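Local coordinates for protein Ras-3 from Cryphonectria parasitica (PDB 4KU4) that belongs to the Ras family of small P-loop proteins and is seen here with guanosine-5'-diphosphate and magnesium ions bound, at residues A[10-22]-A[58-70]. Sequence-based numbering, arbitrary orientation.
Sequences AGKITDKIAMLGE and DGIPSHLEILDTA
I17 and E65 sit on neighbouring parallel strands, 15-20 and 60-67, at the heart of the Ras-type mixed sheet. In the ladder E65 N gives to D15 O, I17 N to E65 O and L67 N to I17 O. On the tightly packed face, I66 and M19 pack on T31 of helix 27-35, M19 and L64 on helix 182-196, and I17 lies beside L64 and I66. Flexible M19 sets CG 3.6 Å from I66 CG2, and its bend at chi2 keeps SD against the same methyl. On the other face small A18 meets L67, CB to CB, beside N86, but K16 leads its long chain into solvent, NZ 5.8 Å from E65 OE2, too far for a salt bridge. At the open N-terminal end, H63 offers a flat ring: I13 CD1 covers its centre in a CH-pi contact (3.4 Å), while ND1 donates in plane to G11 O (2.8 Å). G11, without a side chain, accommodates a positive phi (94°). T14 N donates to H63 O; its OG1 accepts from H63 N and donates to D15 OD2. Where D68 OD2 is hydrogen-bonded to T28 OG1, near a magnesium ion, T69 OG1 accepts from a water and donates to M19 O at 2.7 Å, from above the carbonyl plane.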
loop_
_atom_site.group_PDB
_atom_site.type_symbol
_atom_site.label_atom_id
_atom_site.label_comp_id
_atom_site.label_asym_id
_atom_site.label_seq_id
_atom_site.Cartn_x
_atom_site.Cartn_y
_atom_site.Cartn_z
ATOM N N ALA A 10 -9.592 -21.040 11.120
ATOM C CA ALA A 10 -10.266 -20.428 9.982
ATOM C C ALA A 10 -10.861 -19.088 10.382
ATOM O O ALA A 10 -11.409 -18.943 11.473
ATOM C CB ALA A 10 -11.343 -21.342 9.445
ATOM N N GLY A 11 -10.726 -18.105 9.498
ATOM C CA GLY A 11 -11.310 -16.795 9.712
ATOM C C GLY A 11 -10.374 -15.791 10.350
ATOM O O GLY A 11 -10.632 -14.591 10.319
ATOM N N LYS A 12 -9.294 -16.270 10.952
ATOM C CA LYS A 12 -8.316 -15.381 11.588
ATOM C C LYS A 12 -7.571 -14.517 10.573
ATOM O O LYS A 12 -7.568 -14.804 9.376
ATOM C CB LYS A 12 -7.308 -16.190 12.429
ATOM C CG LYS A 12 -7.948 -16.948 13.599
ATOM C CD LYS A 12 -8.794 -16.018 14.448
ATOM C CE LYS A 12 -9.352 -16.710 15.698
ATOM N NZ LYS A 12 -10.283 -17.825 15.372
ATOM N N ILE A 13 -6.972 -13.441 11.062
ATOM C CA ILE A 13 -6.152 -12.572 10.234
ATOM C C ILE A 13 -5.030 -13.379 9.613
ATOM O O ILE A 13 -4.336 -14.117 10.305
ATOM C CB ILE A 13 -5.580 -11.424 11.078
ATOM C CG1 ILE A 13 -6.724 -10.551 11.580
ATOM C CG2 ILE A 13 -4.599 -10.591 10.273
ATOM C CD1 ILE A 13 -7.623 -10.062 10.477
ATOM N N THR A 14 -4.867 -13.261 8.298
ATOM C CA THR A 14 -3.827 -14.001 7.614
ATOM C C THR A 14 -2.649 -13.117 7.190
ATOM O O THR A 14 -1.530 -13.604 7.039
ATOM C CB THR A 14 -4.389 -14.700 6.375
ATOM O OG1 THR A 14 -4.908 -13.713 5.481
ATOM C CG2 THR A 14 -5.514 -15.636 6.775
ATOM N N ASP A 15 -2.904 -11.828 7.002
ATOM C CA ASP A 15 -1.872 -10.911 6.500
ATOM C C ASP A 15 -1.970 -9.515 7.100
ATOM O O ASP A 15 -3.045 -8.916 7.125
ATOM C CB ASP A 15 -1.959 -10.813 4.982
ATOM C CG ASP A 15 -1.680 -12.128 4.303
ATOM O OD1 ASP A 15 -0.483 -12.476 4.159
ATOM O OD2 ASP A 15 -2.655 -12.804 3.902
ATOM N N LYS A 16 -0.834 -8.987 7.547
ATOM C CA LYS A 16 -0.794 -7.657 8.142
ATOM C C LYS A 16 -0.123 -6.695 7.185
ATOM O O LYS A 16 1.065 -6.817 6.906
ATOM C CB LYS A 16 -0.037 -7.691 9.477
ATOM C CG LYS A 16 -0.779 -8.384 10.607
ATOM C CD LYS A 16 0.197 -8.908 11.642
ATOM C CE LYS A 16 -0.504 -9.425 12.890
ATOM N NZ LYS A 16 0.400 -10.296 13.719
ATOM N N ILE A 17 -0.888 -5.741 6.676
ATOM C CA ILE A 17 -0.379 -4.767 5.734
ATOM C C ILE A 17 -0.376 -3.373 6.353
ATOM O O ILE A 17 -1.354 -2.973 6.992
ATOM C CB ILE A 17 -1.278 -4.708 4.494
ATOM C CG1 ILE A 17 -1.509 -6.113 3.936
ATOM C CG2 ILE A 17 -0.667 -3.799 3.477
ATOM C CD1 ILE A 17 -2.474 -6.153 2.778
ATOM N N ALA A 18 0.713 -2.626 6.160
ATOM C CA ALA A 18 0.722 -1.223 6.568
ATOM C C ALA A 18 0.627 -0.259 5.367
ATOM O O ALA A 18 1.274 -0.463 4.349
ATOM C CB ALA A 18 1.952 -0.910 7.452
ATOM N N MET A 19 -0.215 0.766 5.495
ATOM C CA MET A 19 -0.224 1.894 4.558
ATOM C C MET A 19 0.846 2.904 4.930
ATOM O O MET A 19 0.961 3.280 6.085
ATOM C CB MET A 19 -1.570 2.601 4.597
ATOM C CG MET A 19 -2.734 1.664 4.468
ATOM S SD MET A 19 -2.767 0.861 2.860
ATOM C CE MET A 19 -3.136 2.252 1.799
ATOM N N LEU A 20 1.632 3.317 3.950
ATOM C CA LEU A 20 2.574 4.434 4.137
ATOM C C LEU A 20 2.410 5.441 3.005
ATOM O O LEU A 20 1.879 5.106 1.942
ATOM C CB LEU A 20 4.016 3.926 4.177
ATOM C CG LEU A 20 4.378 2.921 5.269
ATOM C CD1 LEU A 20 5.746 2.262 5.004
ATOM C CD2 LEU A 20 4.329 3.582 6.636
ATOM N N GLY A 21 2.871 6.667 3.242
ATOM C CA GLY A 21 2.740 7.756 2.291
ATOM C C GLY A 21 2.475 9.090 2.973
ATOM O O GLY A 21 1.979 9.137 4.098
ATOM N N GLU A 22 2.803 10.185 2.293
ATOM C CA GLU A 22 2.535 11.505 2.858
ATOM C C GLU A 22 1.045 11.748 3.028
ATOM O O GLU A 22 0.216 11.038 2.459
ATOM C CB GLU A 22 3.108 12.601 1.964
ATOM C CG GLU A 22 4.606 12.738 2.019
ATOM C CD GLU A 22 5.079 14.021 1.356
ATOM O OE1 GLU A 22 4.459 14.436 0.348
ATOM O OE2 GLU A 22 6.057 14.616 1.851
ATOM N N ASP A 58 -6.952 -15.453 -5.358
ATOM C CA ASP A 58 -6.501 -16.581 -6.162
ATOM C C ASP A 58 -6.858 -17.911 -5.504
ATOM O O ASP A 58 -5.998 -18.764 -5.309
ATOM C CB ASP A 58 -4.989 -16.488 -6.426
ATOM C CG ASP A 58 -4.615 -15.247 -7.200
ATOM O OD1 ASP A 58 -5.516 -14.665 -7.846
ATOM O OD2 ASP A 58 -3.430 -14.853 -7.173
ATOM N N GLY A 59 -8.132 -18.057 -5.149
ATOM C CA GLY A 59 -8.665 -19.304 -4.621
ATOM C C GLY A 59 -8.435 -19.557 -3.142
ATOM O O GLY A 59 -9.007 -20.485 -2.582
ATOM N N ILE A 60 -7.584 -18.754 -2.511
ATOM C CA ILE A 60 -7.265 -18.946 -1.100
ATOM C C ILE A 60 -7.970 -17.905 -0.224
ATOM O O ILE A 60 -7.722 -16.704 -0.372
ATOM C CB ILE A 60 -5.744 -18.837 -0.842
ATOM C CG1 ILE A 60 -4.963 -19.760 -1.774
ATOM C CG2 ILE A 60 -5.426 -19.123 0.633
ATOM C CD1 ILE A 60 -5.407 -21.190 -1.718
ATOM N N PRO A 61 -8.851 -18.356 0.689
ATOM C CA PRO A 61 -9.484 -17.411 1.619
ATOM C C PRO A 61 -8.422 -16.707 2.441
ATOM O O PRO A 61 -7.545 -17.374 3.003
ATOM C CB PRO A 61 -10.326 -18.320 2.527
ATOM C CG PRO A 61 -10.596 -19.540 1.682
ATOM C CD PRO A 61 -9.320 -19.737 0.911
ATOM N N SER A 62 -8.510 -15.381 2.492
ATOM C CA SER A 62 -7.545 -14.532 3.192
ATOM C C SER A 62 -8.287 -13.491 4.019
ATOM O O SER A 62 -9.423 -13.132 3.710
ATOM C CB SER A 62 -6.625 -13.828 2.195
ATOM O OG SER A 62 -6.154 -14.737 1.209
ATOM N N HIS A 63 -7.640 -13.007 5.072
ATOM C CA HIS A 63 -8.220 -11.973 5.925
ATOM C C HIS A 63 -7.134 -10.936 6.170
ATOM O O HIS A 63 -6.218 -11.155 6.947
ATOM C CB HIS A 63 -8.727 -12.583 7.239
ATOM C CG HIS A 63 -9.629 -11.673 8.029
ATOM N ND1 HIS A 63 -10.326 -12.101 9.135
ATOM C CD2 HIS A 63 -9.943 -10.366 7.865
ATOM C CE1 HIS A 63 -11.040 -11.096 9.619
ATOM N NE2 HIS A 63 -10.826 -10.036 8.867
ATOM N N LEU A 64 -7.236 -9.819 5.469
ATOM C CA LEU A 64 -6.223 -8.782 5.518
ATOM C C LEU A 64 -6.555 -7.818 6.650
ATOM O O LEU A 64 -7.703 -7.419 6.819
ATOM C CB LEU A 64 -6.182 -8.031 4.191
ATOM C CG LEU A 64 -6.210 -8.876 2.911
ATOM C CD1 LEU A 64 -6.134 -8.009 1.642
ATOM C CD2 LEU A 64 -5.075 -9.893 2.938
ATOM N N GLU A 65 -5.546 -7.470 7.443
ATOM C CA GLU A 65 -5.688 -6.424 8.444
ATOM C C GLU A 65 -4.799 -5.281 7.975
ATOM O O GLU A 65 -3.587 -5.441 7.837
ATOM C CB GLU A 65 -5.259 -6.931 9.827
ATOM C CG GLU A 65 -5.480 -5.938 10.967
ATOM C CD GLU A 65 -5.494 -6.633 12.310
ATOM O OE1 GLU A 65 -6.557 -6.632 12.970
ATOM O OE2 GLU A 65 -4.451 -7.203 12.695
ATOM N N ILE A 66 -5.407 -4.131 7.712
ATOM C CA ILE A 66 -4.665 -3.022 7.118
ATOM C C ILE A 66 -4.542 -1.879 8.110
ATOM O O ILE A 66 -5.540 -1.311 8.548
ATOM C CB ILE A 66 -5.351 -2.531 5.821
ATOM C CG1 ILE A 66 -5.409 -3.665 4.799
ATOM C CG2 ILE A 66 -4.601 -1.360 5.216
ATOM C CD1 ILE A 66 -6.768 -3.871 4.233
ATOM N N LEU A 67 -3.301 -1.564 8.464
ATOM C CA LEU A 67 -2.997 -0.419 9.306
ATOM C C LEU A 67 -2.957 0.884 8.504
ATOM O O LEU A 67 -2.052 1.114 7.710
ATOM C CB LEU A 67 -1.669 -0.643 10.034
ATOM C CG LEU A 67 -1.339 0.422 11.077
ATOM C CD1 LEU A 67 -2.278 0.337 12.262
ATOM C CD2 LEU A 67 0.109 0.298 11.524
ATOM N N ASP A 68 -3.958 1.731 8.704
ATOM C CA ASP A 68 -3.957 3.059 8.115
ATOM C C ASP A 68 -3.080 3.882 9.043
ATOM O O ASP A 68 -3.019 3.603 10.247
ATOM C CB ASP A 68 -5.393 3.611 8.061
ATOM C CG ASP A 68 -5.512 4.886 7.237
ATOM O OD1 ASP A 68 -4.546 5.256 6.547
ATOM O OD2 ASP A 68 -6.587 5.521 7.268
ATOM N N THR A 69 -2.362 4.851 8.487
ATOM C CA THR A 69 -1.383 5.612 9.260
ATOM C C THR A 69 -1.446 7.092 8.941
ATOM O O THR A 69 -1.948 7.507 7.903
ATOM C CB THR A 69 0.063 5.154 8.985
ATOM O OG1 THR A 69 0.393 5.405 7.609
ATOM C CG2 THR A 69 0.250 3.658 9.298
ATOM N N ALA A 70 -0.889 7.886 9.846
ATOM C CA ALA A 70 -0.821 9.323 9.674
ATOM C C ALA A 70 -0.159 9.907 10.911
ATOM O O ALA A 70 -0.346 9.387 12.009
ATOM C CB ALA A 70 -2.200 9.900 9.497
HETATM O O HOH W 1 2.143 7.413 6.910
#